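Local coordinates for caspase-3 (Porites astreoides, PDB 6WI4), which probably cleaves proteins after aspartate residues, acting as a cysteine protease of the caspase family in coral apoptosis, at residues 19-28 and 89-100; 144-155 and 214-223. All coordinates share one frame; numbering follows the deposited sequence.

Contact 1 of 2, residues 19-28 and 89-100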
loop_
_atom_site.group_PDB
_atom_site.type_symbol
_atom_site.label_atom_id
_atom_site.label_comp_id
_atom_site.label_asym_id
_atom_site.label_seq_id
_atom_site.Cartn_x
_atom_site.Cartn_y
_atom_site.Cartn_z
ATOM N N ASN A 19 11.109 3.231 1.826
ATOM C CA ASN A 19 12.435 3.156 1.219
ATOM C C ASN A 19 12.708 4.429 0.420
ATOM O O ASN A 19 12.081 4.682 -0.617
ATOM C CB ASN A 19 12.562 1.889 0.374
ATOM C CG ASN A 19 12.842 0.664 1.225
ATOM O OD1 ASN A 19 13.030 0.770 2.443
ATOM N ND2 ASN A 19 12.866 -0.511 0.597
ATOM N N LYS A 20 13.649 5.236 0.908
ATOM C CA LYS A 20 13.992 6.504 0.281
ATOM C C LYS A 20 15.311 6.461 -0.466
ATOM O O LYS A 20 15.389 6.954 -1.590
ATOM C CB LYS A 20 14.053 7.620 1.333
ATOM C CG LYS A 20 14.299 8.997 0.731
ATOM C CD LYS A 20 14.327 10.079 1.809
ATOM N N ASP A 21 16.333 5.838 0.119
ATOM C CA ASP A 21 17.686 5.831 -0.426
ATOM C C ASP A 21 18.089 4.409 -0.778
ATOM O O ASP A 21 17.916 3.494 0.034
ATOM C CB ASP A 21 18.683 6.407 0.580
ATOM C CG ASP A 21 18.283 7.773 1.076
ATOM O OD1 ASP A 21 18.393 8.735 0.291
ATOM O OD2 ASP A 21 17.843 7.886 2.243
ATOM N N PHE A 22 18.648 4.229 -1.968
ATOM C CA PHE A 22 18.925 2.909 -2.500
ATOM C C PHE A 22 20.424 2.725 -2.695
ATOM O O PHE A 22 21.150 3.678 -2.987
ATOM C CB PHE A 22 18.145 2.702 -3.805
ATOM C CG PHE A 22 16.662 2.672 -3.586
ATOM C CD1 PHE A 22 15.958 3.854 -3.410
ATOM C CD2 PHE A 22 15.994 1.465 -3.479
ATOM C CE1 PHE A 22 14.606 3.837 -3.148
ATOM C CE2 PHE A 22 14.640 1.431 -3.232
ATOM C CZ PHE A 22 13.944 2.616 -3.060
ATOM N N LEU A 23 20.877 1.488 -2.502
ATOM C CA LEU A 23 22.293 1.170 -2.588
ATOM C C LEU A 23 22.703 0.961 -4.040
ATOM O O LEU A 23 21.881 0.693 -4.919
ATOM C CB LEU A 23 22.618 -0.078 -1.776
ATOM C CG LEU A 23 22.261 -0.071 -0.287
ATOM C CD1 LEU A 23 22.469 -1.452 0.330
ATOM C CD2 LEU A 23 23.063 0.979 0.460
ATOM N N ARG A 24 24.008 1.099 -4.285
ATOM C CA ARG A 24 24.536 0.873 -5.624
ATOM C C ARG A 24 24.150 -0.505 -6.150
ATOM O O ARG A 24 23.862 -0.663 -7.343
ATOM C CB ARG A 24 26.057 1.049 -5.610
ATOM C CG ARG A 24 26.754 0.600 -6.880
ATOM C CD ARG A 24 28.256 0.896 -6.826
ATOM N NE ARG A 24 28.990 0.151 -7.848
ATOM C CZ ARG A 24 29.016 0.488 -9.133
ATOM N NH1 ARG A 24 28.351 1.560 -9.548
ATOM N NH2 ARG A 24 29.702 -0.241 -10.008
ATOM N N SER A 25 24.110 -1.514 -5.274
ATOM C CA SER A 25 23.772 -2.859 -5.724
ATOM C C SER A 25 22.375 -2.943 -6.333
ATOM O O SER A 25 22.113 -3.853 -7.124
ATOM C CB SER A 25 23.892 -3.849 -4.568
ATOM O OG SER A 25 23.014 -3.499 -3.514
ATOM N N SER A 26 21.477 -2.016 -5.989
ATOM C CA SER A 26 20.110 -2.051 -6.498
ATOM C C SER A 26 19.968 -1.450 -7.887
ATOM O O SER A 26 18.945 -1.676 -8.547
ATOM C CB SER A 26 19.182 -1.310 -5.531
ATOM O OG SER A 26 19.351 0.094 -5.656
ATOM N N GLY A 27 20.958 -0.692 -8.348
ATOM C CA GLY A 27 20.807 0.063 -9.566
ATOM C C GLY A 27 19.994 1.334 -9.433
ATOM O O GLY A 27 19.893 2.088 -10.410
ATOM N N MET A 28 19.417 1.601 -8.260
ATOM C CA MET A 28 18.560 2.762 -8.053
ATOM C C MET A 28 19.214 3.841 -7.201
ATOM O O MET A 28 18.526 4.762 -6.748
ATOM C CB MET A 28 17.228 2.337 -7.415
ATOM C CG MET A 28 16.373 1.425 -8.282
ATOM S SD MET A 28 15.984 2.094 -9.920
ATOM C CE MET A 28 15.185 3.622 -9.535
ATOM N N THR A 89 8.285 2.463 -2.238
ATOM C CA THR A 89 9.597 2.078 -2.761
ATOM C C THR A 89 9.567 2.146 -4.285
ATOM O O THR A 89 8.553 2.504 -4.891
ATOM C CB THR A 89 9.995 0.683 -2.252
ATOM O OG1 THR A 89 11.365 0.412 -2.587
ATOM C CG2 THR A 89 9.093 -0.431 -2.813
ATOM N N HIS A 90 10.697 1.802 -4.906
ATOM C CA HIS A 90 10.723 1.602 -6.346
ATOM C C HIS A 90 10.135 0.237 -6.697
ATOM O O HIS A 90 10.059 -0.671 -5.865
ATOM C CB HIS A 90 12.159 1.698 -6.878
ATOM C CG HIS A 90 12.634 3.104 -7.063
ATOM N ND1 HIS A 90 11.985 3.994 -7.884
ATOM C CD2 HIS A 90 13.697 3.771 -6.553
ATOM C CE1 HIS A 90 12.611 5.157 -7.865
ATOM N NE2 HIS A 90 13.661 5.045 -7.071
ATOM N N GLY A 91 9.730 0.090 -7.953
ATOM C CA GLY A 91 9.254 -1.206 -8.400
ATOM C C GLY A 91 9.292 -1.344 -9.901
ATOM O O GLY A 91 9.582 -0.402 -10.640
ATOM N N GLU A 92 8.995 -2.569 -10.335
ATOM C CA GLU A 92 8.732 -2.895 -11.730
ATOM C C GLU A 92 7.554 -3.856 -11.734
ATOM O O GLU A 92 6.994 -4.173 -10.680
ATOM C CB GLU A 92 9.969 -3.490 -12.416
ATOM C CG GLU A 92 10.619 -2.567 -13.431
ATOM C CD GLU A 92 9.949 -2.604 -14.811
ATOM O OE1 GLU A 92 9.065 -3.469 -15.065
ATOM O OE2 GLU A 92 10.324 -1.763 -15.655
ATOM N N GLU A 93 7.163 -4.338 -12.912
ATOM C CA GLU A 93 5.979 -5.191 -12.948
ATOM C C GLU A 93 6.206 -6.463 -12.133
ATOM O O GLU A 93 7.105 -7.256 -12.432
ATOM C CB GLU A 93 5.594 -5.538 -14.385
ATOM C CG GLU A 93 4.186 -6.085 -14.462
ATOM C CD GLU A 93 3.609 -6.087 -15.862
ATOM O OE1 GLU A 93 2.551 -6.724 -16.043
ATOM O OE2 GLU A 93 4.212 -5.462 -16.764
ATOM N N GLY A 94 5.405 -6.633 -11.083
ATOM C CA GLY A 94 5.477 -7.797 -10.229
ATOM C C GLY A 94 6.507 -7.741 -9.123
ATOM O O GLY A 94 6.578 -8.689 -8.329
ATOM N N VAL A 95 7.313 -6.677 -9.034
ATOM C CA VAL A 95 8.413 -6.643 -8.078
ATOM C C VAL A 95 8.442 -5.305 -7.346
ATOM O O VAL A 95 7.978 -4.276 -7.845
ATOM C CB VAL A 95 9.790 -6.896 -8.741
ATOM C CG1 VAL A 95 9.816 -8.249 -9.429
ATOM C CG2 VAL A 95 10.130 -5.801 -9.724
ATOM N N ILE A 96 9.022 -5.335 -6.146
ATOM C CA ILE A 96 9.342 -4.123 -5.404
ATOM C C ILE A 96 10.818 -4.173 -5.038
ATOM O O ILE A 96 11.457 -5.232 -5.055
ATOM C CB ILE A 96 8.476 -3.933 -4.133
ATOM C CG1 ILE A 96 8.522 -5.172 -3.242
ATOM C CG2 ILE A 96 7.035 -3.559 -4.511
ATOM C CD1 ILE A 96 9.461 -5.027 -2.042
ATOM N N TYR A 97 11.370 -3.006 -4.722
ATOM C CA TYR A 97 12.784 -2.894 -4.387
ATOM C C TYR A 97 12.988 -2.838 -2.881
ATOM O O TYR A 97 12.400 -1.992 -2.196
ATOM C CB TYR A 97 13.404 -1.648 -5.016
ATOM C CG TYR A 97 13.874 -1.813 -6.444
ATOM C CD1 TYR A 97 12.978 -1.761 -7.494
ATOM C CD2 TYR A 97 15.220 -1.983 -6.735
ATOM C CE1 TYR A 97 13.406 -1.894 -8.804
ATOM C CE2 TYR A 97 15.655 -2.119 -8.035
ATOM C CZ TYR A 97 14.747 -2.066 -9.065
ATOM O OH TYR A 97 15.172 -2.201 -10.369
ATOM N N GLY A 98 13.838 -3.724 -2.368
ATOM C CA GLY A 98 14.580 -3.404 -1.165
ATOM C C GLY A 98 15.672 -2.404 -1.509
ATOM O O GLY A 98 15.895 -2.065 -2.671
ATOM N N THR A 99 16.388 -1.923 -0.494
ATOM C CA THR A 99 17.464 -0.988 -0.807
ATOM C C THR A 99 18.547 -1.627 -1.658
ATOM O O THR A 99 19.287 -0.909 -2.337
ATOM C CB THR A 99 18.097 -0.429 0.464
ATOM O OG1 THR A 99 18.482 -1.510 1.313
ATOM C CG2 THR A 99 17.115 0.467 1.194
ATOM N N ASP A 100 18.640 -2.958 -1.658
ATOM C CA ASP A 100 19.717 -3.652 -2.345
ATOM C C ASP A 100 19.300 -4.342 -3.637
ATOM O O ASP A 100 20.177 -4.853 -4.343
ATOM C CB ASP A 100 20.360 -4.693 -1.412
ATOM C CG ASP A 100 19.376 -5.747 -0.947
ATOM O OD1 ASP A 100 18.208 -5.400 -0.691
ATOM O OD2 ASP A 100 19.759 -6.933 -0.848
HETATM O O HOH W 1 17.617 -1.660 -11.100
#

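Contact 2 of 2, residues 144-155 and 214-223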
loop_
_atom_site.group_PDB
_atom_site.type_symbol
_atom_site.label_atom_id
_atom_site.label_comp_id
_atom_site.label_asym_id
_atom_site.label_seq_id
_atom_site.Cartn_x
_atom_site.Cartn_y
_atom_site.Cartn_z
ATOM N N GLU A 144 -6.348 -17.973 0.216
ATOM C CA GLU A 144 -6.173 -16.734 -0.533
ATOM C C GLU A 144 -7.318 -15.750 -0.335
ATOM O O GLU A 144 -7.269 -14.662 -0.912
ATOM C CB GLU A 144 -6.015 -17.018 -2.036
ATOM C CG GLU A 144 -4.754 -17.801 -2.417
ATOM C CD GLU A 144 -3.484 -16.965 -2.390
ATOM O OE1 GLU A 144 -3.575 -15.735 -2.200
ATOM O OE2 GLU A 144 -2.385 -17.540 -2.582
ATOM N N ALA A 145 -8.342 -16.087 0.443
ATOM C CA ALA A 145 -9.447 -15.158 0.624
ATOM C C ALA A 145 -9.089 -14.024 1.590
ATOM O O ALA A 145 -8.179 -14.126 2.421
ATOM C CB ALA A 145 -10.695 -15.884 1.135
ATOM N N ASP A 146 -9.834 -12.923 1.458
ATOM C CA ASP A 146 -9.835 -11.794 2.387
ATOM C C ASP A 146 -8.581 -10.935 2.278
ATOM O O ASP A 146 -8.331 -10.094 3.146
ATOM C CB ASP A 146 -10.048 -12.249 3.841
ATOM C CG ASP A 146 -11.248 -13.162 3.991
ATOM O OD1 ASP A 146 -12.335 -12.803 3.485
ATOM O OD2 ASP A 146 -11.101 -14.239 4.598
ATOM N N PHE A 147 -7.813 -11.090 1.208
ATOM C CA PHE A 147 -6.778 -10.136 0.834
ATOM C C PHE A 147 -7.370 -9.031 -0.031
ATOM O O PHE A 147 -8.272 -9.264 -0.839
ATOM C CB PHE A 147 -5.657 -10.802 0.035
ATOM C CG PHE A 147 -4.739 -11.681 0.838
ATOM C CD1 PHE A 147 -5.045 -13.011 1.052
ATOM C CD2 PHE A 147 -3.550 -11.175 1.337
ATOM C CE1 PHE A 147 -4.197 -13.824 1.759
ATOM C CE2 PHE A 147 -2.693 -11.978 2.046
ATOM C CZ PHE A 147 -3.013 -13.304 2.264
ATOM N N VAL A 148 -6.824 -7.827 0.117
ATOM C CA VAL A 148 -7.085 -6.745 -0.825
ATOM C C VAL A 148 -5.767 -6.023 -1.062
ATOM O O VAL A 148 -5.026 -5.744 -0.113
ATOM C CB VAL A 148 -8.199 -5.791 -0.340
ATOM C CG1 VAL A 148 -7.898 -5.185 1.035
ATOM C CG2 VAL A 148 -8.452 -4.719 -1.376
ATOM N N TYR A 149 -5.440 -5.786 -2.331
ATOM C CA TYR A 149 -4.153 -5.219 -2.718
ATOM C C TYR A 149 -4.440 -3.904 -3.423
ATOM O O TYR A 149 -5.001 -3.895 -4.527
ATOM C CB TYR A 149 -3.364 -6.171 -3.618
ATOM C CG TYR A 149 -3.269 -7.604 -3.123
ATOM C CD1 TYR A 149 -4.223 -8.541 -3.483
ATOM C CD2 TYR A 149 -2.218 -8.021 -2.310
ATOM C CE1 TYR A 149 -4.139 -9.865 -3.056
ATOM C CE2 TYR A 149 -2.141 -9.340 -1.870
ATOM C CZ TYR A 149 -3.094 -10.253 -2.254
ATOM O OH TYR A 149 -3.024 -11.573 -1.840
ATOM N N ALA A 150 -4.093 -2.798 -2.770
ATOM C CA ALA A 150 -4.363 -1.465 -3.289
ATOM C C ALA A 150 -3.087 -0.941 -3.933
ATOM O O ALA A 150 -2.134 -0.578 -3.238
ATOM C CB ALA A 150 -4.851 -0.544 -2.174
ATOM N N TYR A 151 -3.069 -0.910 -5.262
ATOM C CA TYR A 151 -1.898 -0.525 -6.042
ATOM C C TYR A 151 -2.000 0.922 -6.506
ATOM O O TYR A 151 -3.061 1.362 -6.950
ATOM C CB TYR A 151 -1.788 -1.413 -7.279
ATOM C CG TYR A 151 -1.258 -2.800 -7.043
ATOM C CD1 TYR A 151 0.109 -3.052 -7.076
ATOM C CD2 TYR A 151 -2.122 -3.864 -6.848
ATOM C CE1 TYR A 151 0.604 -4.332 -6.914
ATOM C CE2 TYR A 151 -1.637 -5.155 -6.676
ATOM C CZ TYR A 151 -0.271 -5.375 -6.709
ATOM O OH TYR A 151 0.232 -6.646 -6.543
ATOM N N SER A 152 -0.870 1.634 -6.477
ATOM C CA SER A 152 -0.874 3.044 -6.875
ATOM C C SER A 152 -1.125 3.243 -8.371
ATOM O O SER A 152 -1.625 4.305 -8.762
ATOM C CB SER A 152 0.444 3.715 -6.475
ATOM O OG SER A 152 1.564 3.214 -7.203
ATOM N N THR A 153 -0.778 2.275 -9.217
ATOM C CA THR A 153 -0.858 2.464 -10.668
ATOM C C THR A 153 -1.384 1.174 -11.299
ATOM O O THR A 153 -2.051 0.369 -10.643
ATOM C CB THR A 153 0.495 2.975 -11.220
ATOM O OG1 THR A 153 0.317 3.398 -12.581
ATOM C CG2 THR A 153 1.608 1.920 -11.151
ATOM N N VAL A 154 -1.148 1.010 -12.600
ATOM C CA VAL A 154 -1.657 -0.104 -13.398
ATOM C C VAL A 154 -0.463 -0.948 -13.825
ATOM O O VAL A 154 0.623 -0.396 -14.063
ATOM C CB VAL A 154 -2.451 0.423 -14.605
ATOM C CG1 VAL A 154 -2.714 -0.680 -15.646
ATOM C CG2 VAL A 154 -3.733 1.064 -14.148
ATOM N N PRO A 155 -0.584 -2.274 -13.901
ATOM C CA PRO A 155 0.553 -3.089 -14.336
ATOM C C PRO A 155 1.135 -2.593 -15.650
ATOM O O PRO A 155 0.409 -2.338 -16.621
ATOM C CB PRO A 155 -0.057 -4.489 -14.474
ATOM C CG PRO A 155 -1.110 -4.503 -13.431
ATOM C CD PRO A 155 -1.706 -3.114 -13.444
ATOM N N GLN A 214 -2.191 8.944 -14.593
ATOM C CA GLN A 214 -2.135 7.763 -13.742
ATOM C C GLN A 214 -3.541 7.296 -13.397
ATOM O O GLN A 214 -4.478 8.090 -13.318
ATOM C CB GLN A 214 -1.343 8.053 -12.463
ATOM C CG GLN A 214 -0.992 6.830 -11.635
ATOM C CD GLN A 214 0.028 7.167 -10.573
ATOM O OE1 GLN A 214 0.991 7.892 -10.837
ATOM N NE2 GLN A 214 -0.179 6.658 -9.358
ATOM N N VAL A 215 -3.661 5.981 -13.192
ATOM C CA VAL A 215 -4.881 5.299 -12.779
ATOM C C VAL A 215 -4.452 4.314 -11.709
ATOM O O VAL A 215 -3.478 3.587 -11.916
ATOM C CB VAL A 215 -5.522 4.551 -13.969
ATOM C CG1 VAL A 215 -6.624 3.633 -13.526
ATOM C CG2 VAL A 215 -6.028 5.541 -15.014
ATOM N N SER A 216 -5.130 4.308 -10.560
ATOM C CA SER A 216 -4.787 3.324 -9.536
ATOM C C SER A 216 -5.684 2.102 -9.696
ATOM O O SER A 216 -6.700 2.135 -10.396
ATOM C CB SER A 216 -4.907 3.911 -8.126
ATOM O OG SER A 216 -6.193 4.453 -7.870
ATOM N N SER A 217 -5.275 0.993 -9.084
ATOM C CA SER A 217 -6.000 -0.254 -9.286
ATOM C C SER A 217 -6.087 -1.020 -7.978
ATOM O O SER A 217 -5.163 -0.984 -7.164
ATOM C CB SER A 217 -5.337 -1.114 -10.371
ATOM O OG SER A 217 -3.999 -1.444 -10.046
ATOM N N VAL A 218 -7.205 -1.707 -7.768
ATOM C CA VAL A 218 -7.377 -2.523 -6.577
ATOM C C VAL A 218 -7.620 -3.957 -7.015
ATOM O O VAL A 218 -8.402 -4.204 -7.941
ATOM C CB VAL A 218 -8.510 -1.998 -5.670
ATOM C CG1 VAL A 218 -9.839 -1.850 -6.396
ATOM C CG2 VAL A 218 -8.673 -2.905 -4.461
ATOM N N VAL A 219 -6.921 -4.895 -6.377
ATOM C CA VAL A 219 -7.131 -6.324 -6.589
ATOM C C VAL A 219 -7.794 -6.847 -5.325
ATOM O O VAL A 219 -7.180 -6.837 -4.250
ATOM C CB VAL A 219 -5.816 -7.071 -6.860
ATOM C CG1 VAL A 219 -6.101 -8.555 -7.080
ATOM C CG2 VAL A 219 -5.070 -6.480 -8.073
ATOM N N SER A 220 -9.039 -7.313 -5.426
ATOM C CA SER A 220 -9.792 -7.674 -4.230
ATOM C C SER A 220 -10.125 -9.158 -4.224
ATOM O O SER A 220 -10.746 -9.665 -5.164
ATOM C CB SER A 220 -11.082 -6.869 -4.117
ATOM O OG SER A 220 -11.822 -7.350 -3.003
ATOM N N MET A 221 -9.704 -9.843 -3.166
ATOM C CA MET A 221 -10.221 -11.157 -2.810
ATOM C C MET A 221 -11.109 -11.074 -1.570
ATOM O O MET A 221 -11.309 -12.077 -0.878
ATOM C CB MET A 221 -9.070 -12.145 -2.586
ATOM C CG MET A 221 -8.353 -12.560 -3.876
ATOM S SD MET A 221 -7.368 -11.214 -4.582
ATOM C CE MET A 221 -6.133 -12.140 -5.497
ATOM N N LEU A 222 -11.669 -9.898 -1.295
ATOM C CA LEU A 222 -12.562 -9.753 -0.149
ATOM C C LEU A 222 -13.878 -10.493 -0.383
ATOM O O LEU A 222 -14.360 -10.617 -1.513
ATOM C CB LEU A 222 -12.832 -8.277 0.126
ATOM C CG LEU A 222 -11.604 -7.410 0.430
ATOM C CD1 LEU A 222 -12.063 -5.980 0.664
ATOM C CD2 LEU A 222 -10.836 -7.935 1.630
ATOM N N ARG A 223 -14.443 -11.008 0.710
ATOM C CA ARG A 223 -15.725 -11.710 0.703
ATOM C C ARG A 223 -16.827 -10.937 1.407
ATOM O O ARG A 223 -17.989 -11.377 1.385
ATOM C CB ARG A 223 -15.577 -13.074 1.389
ATOM C CG ARG A 223 -14.601 -14.019 0.747
ATOM C CD ARG A 223 -14.468 -15.277 1.623
ATOM N NE ARG A 223 -13.992 -14.925 2.954
ATOM C CZ ARG A 223 -14.655 -15.107 4.093
ATOM N NH1 ARG A 223 -14.098 -14.710 5.232
ATOM N NH2 ARG A 223 -15.857 -15.672 4.116
#

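Contact 1 of 2, residues 19-28 and 89-100
Phe-22 fits its ring between Thr-89, His-90 and the backbone of Gly-98 and Thr-99, the tightly packed half of the contact. His-90 CD2 lies over one face of the phenyl ring, toward its rim and 3.5 Å from Phe-22 CE1; the two ring planes are inclined at 50°. In the ring plane, at its edge, Thr-89 OG1 stands 3.4 Å from Phe-22 CZ. That hydroxyl donates to Tyr-97 O (2.6 Å), and the same carbonyl takes a second bond, 3.2 Å long, from Asn-19 ND2. Asn-19 OD1 accepts from Gln-60 N, which fixes the amide at both ends. Met-28 bends at chi2 (-56°) and chi3 (-57°), a curl that sets CE over the centre of the His-90 face, 3.2 Å from the ring centroid, while its CG rests over the Tyr-97 ring. His-90 NE2 is bound separately to Tyr-31 O. With an alanine at Phe-22 the ring-sized space between Thr-89 OG1 and His-90 CD2 would probably be left unfilled, and the imidazole would lose one of its packing partners.

The solvent side, with Leu-23 and Ser-25 exposed, is looser. Leu-23 N bonds to Thr-99 O (2.9 Å), but the Leu-23 tip only brushes Thr-99, CD1 to OG1 4.1 Å. A water links Ser-26 O with Tyr-97 OH, 2.6 Å from the latter. Ser-26 OG accepts from Met-28 N, an ST turn, and donates to Leu-23 O.

Segment 19-28 leaves strand 13-18 on the way to helix 36-49, whereas 89-100 follows strand 83-88 as a hairpin closed by a type II turn. Gly-91 hydrogen-bonds the bound peptide and His-90 packs on its backbone, placing the 89-100 side next to that peptide, with strand 101-104 bordering strand 95-98.

Contact 2 of 2, residues 144-155 and 214-223
Asp-146 OD1 is gripped by Arg-223 NE at 2.7 Å, by a weak bond from Arg-223 NH1 and by Tyr-4 OH, at one end of the antiparallel strand pair that finishes the central six-stranded sheet of the caspase fold. The salt bridge is side-on: NE serves OD1 and NH1 serves OD2 (3.1 Å), both on the syn side, although the carboxylate and guanidinium planes are turned 65° apart. Arg-223 bends at chi3 (-60°), which folds its head back toward the aspartate.

Strands 147-151 and 217-220 run at 170° to each other. Tyr-149 and Val-219 form a hydrogen-bonded pair whose two bonds, Tyr-149 N to Val-219 O and Val-219 N to Tyr-149 O, are both 2.8 Å; Tyr-151 and Ser-217 form the next such pair. On the face carrying Val-148, Ala-150 and Val-218, Val-148 CG2 meets Val-218 CG2 at 3.6 Å, and Leu-222 CG lies against Val-148 CB. Helix 186-197 covers this face, with Leu-190 on Ala-150 and Val-218. On the other face, which carries Tyr-149, Tyr-151, Ser-217 and Val-219, Val-219 touches both tyrosines: its CB nears Tyr-149 CD1, and its CG2 nears Tyr-151 CE2. Met-221 SD lies in the plane of the Tyr-149 ring, 3.8 Å from CE1, a Met-aromatic contact made at the edge. The Tyr-151 ring also stacks on Phe-127.

Strand 217-220 is one of the sheet's two edge strands within this chain. In dimeric caspases the corresponding strand lies at the subunit interface, but the assembly here is a single chain.

At the Asp-146 end backbone bonds continue (Met-221 N to Phe-147 O, Asp-146 N to Met-221 O), whereas past Tyr-151 side chains take over. Gln-214 NE2 approaches Ser-152 O from above the carbonyl plane (2.8 Å), while Ser-217 OG donates to Thr-153 O in the carbonyl plane at 2.7 Å.

Both contacts are partly buried, but the centre of contact 2 is about 9 Å from the centre of the chain and that of contact 1 about 16 Å, so contact 2 belongs to the central sheet and contact 1 lies toward the periphery. Contact 2 joins two neighbouring strands and rests on a regular backbone ladder, with a charged pair at one end. Contact 1 joins a loop to a small hairpin, so aromatic rings, a methionine and isolated hydrogen bonds replace the ladder. Its segments leave strands 13-18 and 83-88 of that same sheet. The contact centres are about 21 Å apart, yet the hairpin turn touches contact 2, where Glu-93 OE1 packs 3.8 Å from Pro-155 CB.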